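Local coordinates for protein sulfate adenylyltransferase, adenylylsulfate kinase (Thiobacillus denitrificans, PDB 3CR8) that probably makes activated sulfate by phosphorylating adenosine 5'-phosphosulfate with ATP, as a hexameric APS kinase that also carries an ATP-sulfurylase-like domain lacking sulfurylase activity, at residues A171-L184 against L213-P225. Residues are numbered along the deposited sequence; the frame is centred on the assembly and turned at random.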
loop_
_atom_site.group_PDB
_atom_site.type_symbol
_atom_site.label_atom_id
_atom_site.label_comp_id
_atom_site.label_asym_id
_atom_site.label_seq_id
_atom_site.Cartn_x
_atom_site.Cartn_y
_atom_site.Cartn_z
ATOM N N ALA A 171 -18.011 -29.683 9.618
ATOM C CA ALA A 171 -18.142 -29.090 8.289
ATOM C C ALA A 171 -18.035 -30.075 7.131
ATOM O O ALA A 171 -17.265 -31.030 7.187
ATOM C CB ALA A 171 -17.132 -27.981 8.118
ATOM N N ARG A 172 -18.817 -29.823 6.086
ATOM C CA ARG A 172 -18.702 -30.578 4.848
ATOM C C ARG A 172 -18.315 -29.659 3.692
ATOM O O ARG A 172 -18.152 -30.122 2.559
ATOM C CB ARG A 172 -19.998 -31.313 4.528
ATOM C CG ARG A 172 -21.184 -30.391 4.352
ATOM C CD ARG A 172 -22.479 -31.186 4.431
ATOM N NE ARG A 172 -22.688 -31.718 5.774
ATOM C CZ ARG A 172 -23.459 -31.143 6.695
ATOM N NH1 ARG A 172 -24.125 -30.016 6.421
ATOM N NH2 ARG A 172 -23.575 -31.703 7.894
ATOM N N GLN A 173 -18.170 -28.368 3.988
ATOM C CA GLN A 173 -17.805 -27.376 2.985
ATOM C C GLN A 173 -17.203 -26.143 3.632
ATOM O O GLN A 173 -17.418 -25.905 4.814
ATOM C CB GLN A 173 -19.032 -26.975 2.200
ATOM C CG GLN A 173 -20.131 -26.384 3.054
ATOM C CD GLN A 173 -21.064 -25.482 2.241
ATOM O OE1 GLN A 173 -22.202 -25.213 2.651
ATOM N NE2 GLN A 173 -20.579 -25.003 1.082
ATOM N N PRO A 174 -16.461 -25.340 2.860
ATOM C CA PRO A 174 -15.685 -24.246 3.444
ATOM C C PRO A 174 -16.542 -23.299 4.222
ATOM O O PRO A 174 -17.738 -23.190 3.987
ATOM C CB PRO A 174 -15.093 -23.523 2.241
ATOM C CG PRO A 174 -15.119 -24.508 1.173
ATOM C CD PRO A 174 -16.332 -25.370 1.403
ATOM N N MET A 175 -15.890 -22.606 5.144
ATOM C CA MET A 175 -16.523 -21.686 6.060
ATOM C C MET A 175 -16.198 -20.258 5.653
ATOM O O MET A 175 -15.033 -19.936 5.404
ATOM C CB MET A 175 -15.997 -21.969 7.474
ATOM C CG MET A 175 -16.577 -21.088 8.553
ATOM S SD MET A 175 -16.185 -21.663 10.202
ATOM C CE MET A 175 -17.305 -23.054 10.374
ATOM N N HIS A 176 -17.225 -19.414 5.587
ATOM C CA HIS A 176 -17.045 -17.982 5.389
ATOM C C HIS A 176 -17.505 -17.189 6.608
ATOM O O HIS A 176 -17.755 -17.772 7.646
ATOM C CB HIS A 176 -17.798 -17.539 4.156
ATOM C CG HIS A 176 -17.409 -18.281 2.916
ATOM N ND1 HIS A 176 -16.268 -17.987 2.208
ATOM C CD2 HIS A 176 -18.027 -19.286 2.247
ATOM C CE1 HIS A 176 -16.185 -18.789 1.157
ATOM N NE2 HIS A 176 -17.235 -19.590 1.161
ATOM N N ARG A 177 -17.635 -15.874 6.487
ATOM C CA ARG A 177 -17.837 -15.029 7.657
ATOM C C ARG A 177 -19.130 -15.280 8.448
ATOM O O ARG A 177 -19.160 -15.116 9.657
ATOM C CB ARG A 177 -17.695 -13.561 7.272
ATOM C CG ARG A 177 -17.754 -12.603 8.437
ATOM C CD ARG A 177 -17.183 -11.257 8.077
ATOM N NE ARG A 177 -15.749 -11.341 7.843
ATOM C CZ ARG A 177 -15.008 -10.343 7.377
ATOM N NH1 ARG A 177 -15.578 -9.178 7.079
ATOM N NH2 ARG A 177 -13.701 -10.516 7.203
ATOM N N ALA A 178 -20.194 -15.689 7.775
ATOM C CA ALA A 178 -21.452 -15.997 8.460
ATOM C C ALA A 178 -21.367 -17.205 9.403
ATOM O O ALA A 178 -21.745 -17.134 10.583
ATOM C CB ALA A 178 -22.576 -16.205 7.459
ATOM N N GLN A 179 -20.915 -18.332 8.879
ATOM C CA GLN A 179 -20.720 -19.465 9.750
ATOM C C GLN A 179 -19.709 -19.128 10.862
ATOM O O GLN A 179 -19.968 -19.376 12.032
ATOM C CB GLN A 179 -20.328 -20.726 8.968
ATOM C CG GLN A 179 -19.801 -20.495 7.563
ATOM C CD GLN A 179 -20.897 -20.309 6.554
ATOM O OE1 GLN A 179 -22.071 -20.420 6.881
ATOM N NE2 GLN A 179 -20.522 -20.016 5.320
ATOM N N TYR A 180 -18.575 -18.548 10.499
ATOM C CA TYR A 180 -17.589 -18.136 11.485
ATOM C C TYR A 180 -18.225 -17.278 12.577
ATOM O O TYR A 180 -18.089 -17.591 13.745
ATOM C CB TYR A 180 -16.422 -17.402 10.809
ATOM C CG TYR A 180 -15.595 -16.529 11.728
ATOM C CD1 TYR A 180 -14.509 -17.042 12.415
ATOM C CD2 TYR A 180 -15.895 -15.186 11.891
ATOM C CE1 TYR A 180 -13.749 -16.244 13.249
ATOM C CE2 TYR A 180 -15.159 -14.381 12.735
ATOM C CZ TYR A 180 -14.084 -14.910 13.406
ATOM O OH TYR A 180 -13.332 -14.091 14.220
ATOM N N GLU A 181 -18.929 -16.205 12.213
ATOM C CA GLU A 181 -19.524 -15.329 13.235
ATOM C C GLU A 181 -20.575 -16.062 14.102
ATOM O O GLU A 181 -20.673 -15.825 15.313
ATOM C CB GLU A 181 -20.056 -14.009 12.634
ATOM C CG GLU A 181 -19.012 -12.866 12.583
ATOM C CD GLU A 181 -19.547 -11.579 11.909
ATOM O OE1 GLU A 181 -18.732 -10.739 11.454
ATOM O OE2 GLU A 181 -20.785 -11.406 11.824
ATOM N N PHE A 182 -21.333 -16.974 13.497
ATOM C CA PHE A 182 -22.357 -17.718 14.234
ATOM C C PHE A 182 -21.824 -18.760 15.169
ATOM O O PHE A 182 -22.452 -19.040 16.171
ATOM C CB PHE A 182 -23.331 -18.423 13.304
ATOM C CG PHE A 182 -24.246 -19.373 14.027
ATOM C CD1 PHE A 182 -25.363 -18.906 14.716
ATOM C CD2 PHE A 182 -23.979 -20.730 14.051
ATOM C CE1 PHE A 182 -26.198 -19.783 15.387
ATOM C CE2 PHE A 182 -24.818 -21.611 14.722
ATOM C CZ PHE A 182 -25.924 -21.136 15.385
ATOM N N CYS A 183 -20.714 -19.392 14.796
ATOM C CA CYS A 183 -19.998 -20.306 15.689
ATOM C C CYS A 183 -19.547 -19.515 16.897
ATOM O O CYS A 183 -19.802 -19.897 18.027
ATOM C CB CYS A 183 -18.764 -20.925 15.015
ATOM S SG CYS A 183 -19.091 -22.411 14.053
ATOM N N LEU A 184 -18.895 -18.389 16.651
ATOM C CA LEU A 184 -18.361 -17.574 17.730
ATOM C C LEU A 184 -19.411 -17.279 18.754
ATOM O O LEU A 184 -19.145 -17.419 19.936
ATOM C CB LEU A 184 -17.763 -16.269 17.210
ATOM C CG LEU A 184 -16.322 -16.479 16.782
ATOM C CD1 LEU A 184 -15.603 -15.142 16.761
ATOM C CD2 LEU A 184 -15.692 -17.451 17.754
ATOM N N LEU A 213 -10.762 -28.858 1.160
ATOM C CA LEU A 213 -11.556 -28.561 2.334
ATOM C C LEU A 213 -10.660 -28.312 3.517
ATOM O O LEU A 213 -10.806 -27.343 4.225
ATOM C CB LEU A 213 -12.437 -29.742 2.643
ATOM C CG LEU A 213 -13.799 -29.472 3.236
ATOM C CD1 LEU A 213 -13.979 -30.528 4.278
ATOM C CD2 LEU A 213 -13.905 -28.060 3.823
ATOM N N VAL A 214 -9.728 -29.210 3.760
ATOM C CA VAL A 214 -8.858 -29.013 4.888
ATOM C C VAL A 214 -8.109 -27.714 4.693
ATOM O O VAL A 214 -7.970 -26.933 5.631
ATOM C CB VAL A 214 -7.873 -30.159 5.073
ATOM C CG1 VAL A 214 -6.821 -29.803 6.144
ATOM C CG2 VAL A 214 -8.628 -31.421 5.408
ATOM N N ARG A 215 -7.637 -27.464 3.478
ATOM C CA ARG A 215 -6.798 -26.293 3.292
ATOM C C ARG A 215 -7.562 -24.991 3.528
ATOM O O ARG A 215 -7.004 -24.014 4.029
ATOM C CB ARG A 215 -6.109 -26.306 1.932
ATOM C CG ARG A 215 -4.717 -25.707 1.994
ATOM C CD ARG A 215 -3.850 -26.379 0.984
ATOM N NE ARG A 215 -4.685 -26.793 -0.134
ATOM C CZ ARG A 215 -4.488 -27.912 -0.825
ATOM N NH1 ARG A 215 -3.475 -28.726 -0.490
ATOM N NH2 ARG A 215 -5.301 -28.222 -1.839
ATOM N N SER A 216 -8.842 -24.984 3.193
ATOM C CA SER A 216 -9.653 -23.818 3.419
ATOM C C SER A 216 -9.924 -23.586 4.904
ATOM O O SER A 216 -10.187 -22.462 5.310
ATOM C CB SER A 216 -10.958 -23.938 2.631
ATOM O OG SER A 216 -11.907 -24.725 3.320
ATOM N N PHE A 217 -9.883 -24.644 5.714
ATOM C CA PHE A 217 -9.983 -24.481 7.160
ATOM C C PHE A 217 -8.691 -23.953 7.745
ATOM O O PHE A 217 -8.705 -23.060 8.575
ATOM C CB PHE A 217 -10.433 -25.766 7.845
ATOM C CG PHE A 217 -11.903 -25.857 7.962
ATOM C CD1 PHE A 217 -12.666 -26.301 6.888
ATOM C CD2 PHE A 217 -12.550 -25.401 9.107
ATOM C CE1 PHE A 217 -14.046 -26.333 6.965
ATOM C CE2 PHE A 217 -13.931 -25.444 9.195
ATOM C CZ PHE A 217 -14.678 -25.897 8.125
ATOM N N LEU A 218 -7.568 -24.484 7.288
ATOM C CA LEU A 218 -6.280 -24.026 7.756
ATOM C C LEU A 218 -6.131 -22.575 7.458
ATOM O O LEU A 218 -5.476 -21.860 8.194
ATOM C CB LEU A 218 -5.179 -24.795 7.063
ATOM C CG LEU A 218 -5.026 -26.222 7.566
ATOM C CD1 LEU A 218 -4.125 -26.996 6.606
ATOM C CD2 LEU A 218 -4.531 -26.253 9.002
ATOM N N ALA A 219 -6.778 -22.141 6.385
ATOM C CA ALA A 219 -6.652 -20.774 5.898
ATOM C C ALA A 219 -7.258 -19.766 6.843
ATOM O O ALA A 219 -6.732 -18.676 7.014
ATOM C CB ALA A 219 -7.279 -20.652 4.514
ATOM N N ILE A 220 -8.362 -20.145 7.467
ATOM C CA ILE A 220 -9.101 -19.215 8.297
ATOM C C ILE A 220 -9.004 -19.540 9.777
ATOM O O ILE A 220 -9.592 -18.855 10.615
ATOM C CB ILE A 220 -10.565 -19.197 7.876
ATOM C CG1 ILE A 220 -11.457 -20.037 8.801
ATOM C CG2 ILE A 220 -10.675 -19.718 6.471
ATOM C CD1 ILE A 220 -12.970 -19.757 8.571
ATOM N N ARG A 221 -8.251 -20.575 10.116
ATOM C CA ARG A 221 -8.181 -20.966 11.508
ATOM C C ARG A 221 -7.677 -19.840 12.411
ATOM O O ARG A 221 -8.126 -19.740 13.558
ATOM C CB ARG A 221 -7.336 -22.221 11.694
ATOM C CG ARG A 221 -7.150 -22.616 13.146
ATOM C CD ARG A 221 -6.268 -23.836 13.278
ATOM N NE ARG A 221 -5.015 -23.653 12.559
ATOM C CZ ARG A 221 -4.087 -24.595 12.447
ATOM N NH1 ARG A 221 -4.289 -25.777 13.025
ATOM N NH2 ARG A 221 -2.970 -24.358 11.759
ATOM N N ASP A 222 -6.770 -18.998 11.905
ATOM C CA ASP A 222 -6.168 -17.945 12.741
ATOM C C ASP A 222 -7.134 -16.832 13.138
ATOM O O ASP A 222 -6.849 -16.049 14.046
ATOM C CB ASP A 222 -4.926 -17.356 12.081
ATOM C CG ASP A 222 -3.767 -18.313 12.098
ATOM O OD1 ASP A 222 -2.624 -17.848 12.295
ATOM O OD2 ASP A 222 -4.006 -19.533 11.930
ATOM N N ARG A 223 -8.269 -16.782 12.443
ATOM C CA ARG A 223 -9.357 -15.852 12.740
ATOM C C ARG A 223 -10.131 -16.286 13.980
ATOM O O ARG A 223 -11.089 -15.636 14.390
ATOM C CB ARG A 223 -10.354 -15.810 11.575
ATOM C CG ARG A 223 -9.787 -15.366 10.243
ATOM C CD ARG A 223 -9.792 -13.879 10.178
ATOM N NE ARG A 223 -9.235 -13.373 8.933
ATOM C CZ ARG A 223 -9.192 -12.080 8.655
ATOM N NH1 ARG A 223 -9.678 -11.223 9.550
ATOM N NH2 ARG A 223 -8.695 -11.647 7.503
ATOM N N PHE A 224 -9.740 -17.416 14.543
ATOM C CA PHE A 224 -10.463 -18.015 15.652
ATOM C C PHE A 224 -9.653 -17.868 16.927
ATOM O O PHE A 224 -8.419 -17.952 16.936
ATOM C CB PHE A 224 -10.731 -19.510 15.401
ATOM C CG PHE A 224 -11.971 -19.788 14.598
ATOM C CD1 PHE A 224 -13.226 -19.762 15.189
ATOM C CD2 PHE A 224 -11.880 -20.097 13.255
ATOM C CE1 PHE A 224 -14.369 -20.016 14.448
ATOM C CE2 PHE A 224 -13.019 -20.348 12.513
ATOM C CZ PHE A 224 -14.264 -20.307 13.117
ATOM N N PRO A 225 -10.346 -17.653 18.030
ATOM C CA PRO A 225 -9.656 -17.525 19.302
ATOM C C PRO A 225 -8.892 -18.823 19.589
ATOM O O PRO A 225 -9.467 -19.908 19.533
ATOM C CB PRO A 225 -10.806 -17.329 20.289
ATOM C CG PRO A 225 -11.967 -16.833 19.455
ATOM C CD PRO A 225 -11.806 -17.552 18.168
#
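Y180 turns one ring edge onto the face of F224 in an edge-to-face (T-shaped) pair, with centroids 4.8 Å apart and planes at 69°. The CD1 side of the tyrosine does the touching, nearest CZ and off the centre of the phenylalanine ring. With CG anti to the backbone N (chi1 160°), the Y180 ring leaves the first turn of helix 177-189 toward the 213-225 segment, and its OH donates a hydrogen bond of 2.7 Å to R223 O. The hydroxyl lies in the carbonyl plane at a C=O...O angle of 157°. Together with the edge contact on F224, this bond restrains the ring at two points. M175 meets the edge of the same F224 ring, SD to CZ 3.7 Å, a Met-aromatic contact in the ring plane, while its CG packs on I220 CD1 at 3.8 Å, M175 running roughly perpendicular to I220. Farther along, A171 CB and M175 CB approach F217 CZ obliquely, and P174 CB rests against S216 OG at 3.6 Å. That hydroxyl is turned back to its own helix, bonding to L213 O. In the Rossmann-like parallel sheet (order 3-2-1-4-5) of the sulfurylase-like domain, helix 177-189 links strands 166-169 and 193-196, and helix 210-220 lies between 193-196 and 229-231. L194 and L196 of strand 193-196 also pack on F224, whereas R223 extends out to a salt bridge with E353. The apolar contacts exclude water but set little direction; the phenol bond to R223 O and the ring edge on F224 limit how Y180 can rotate.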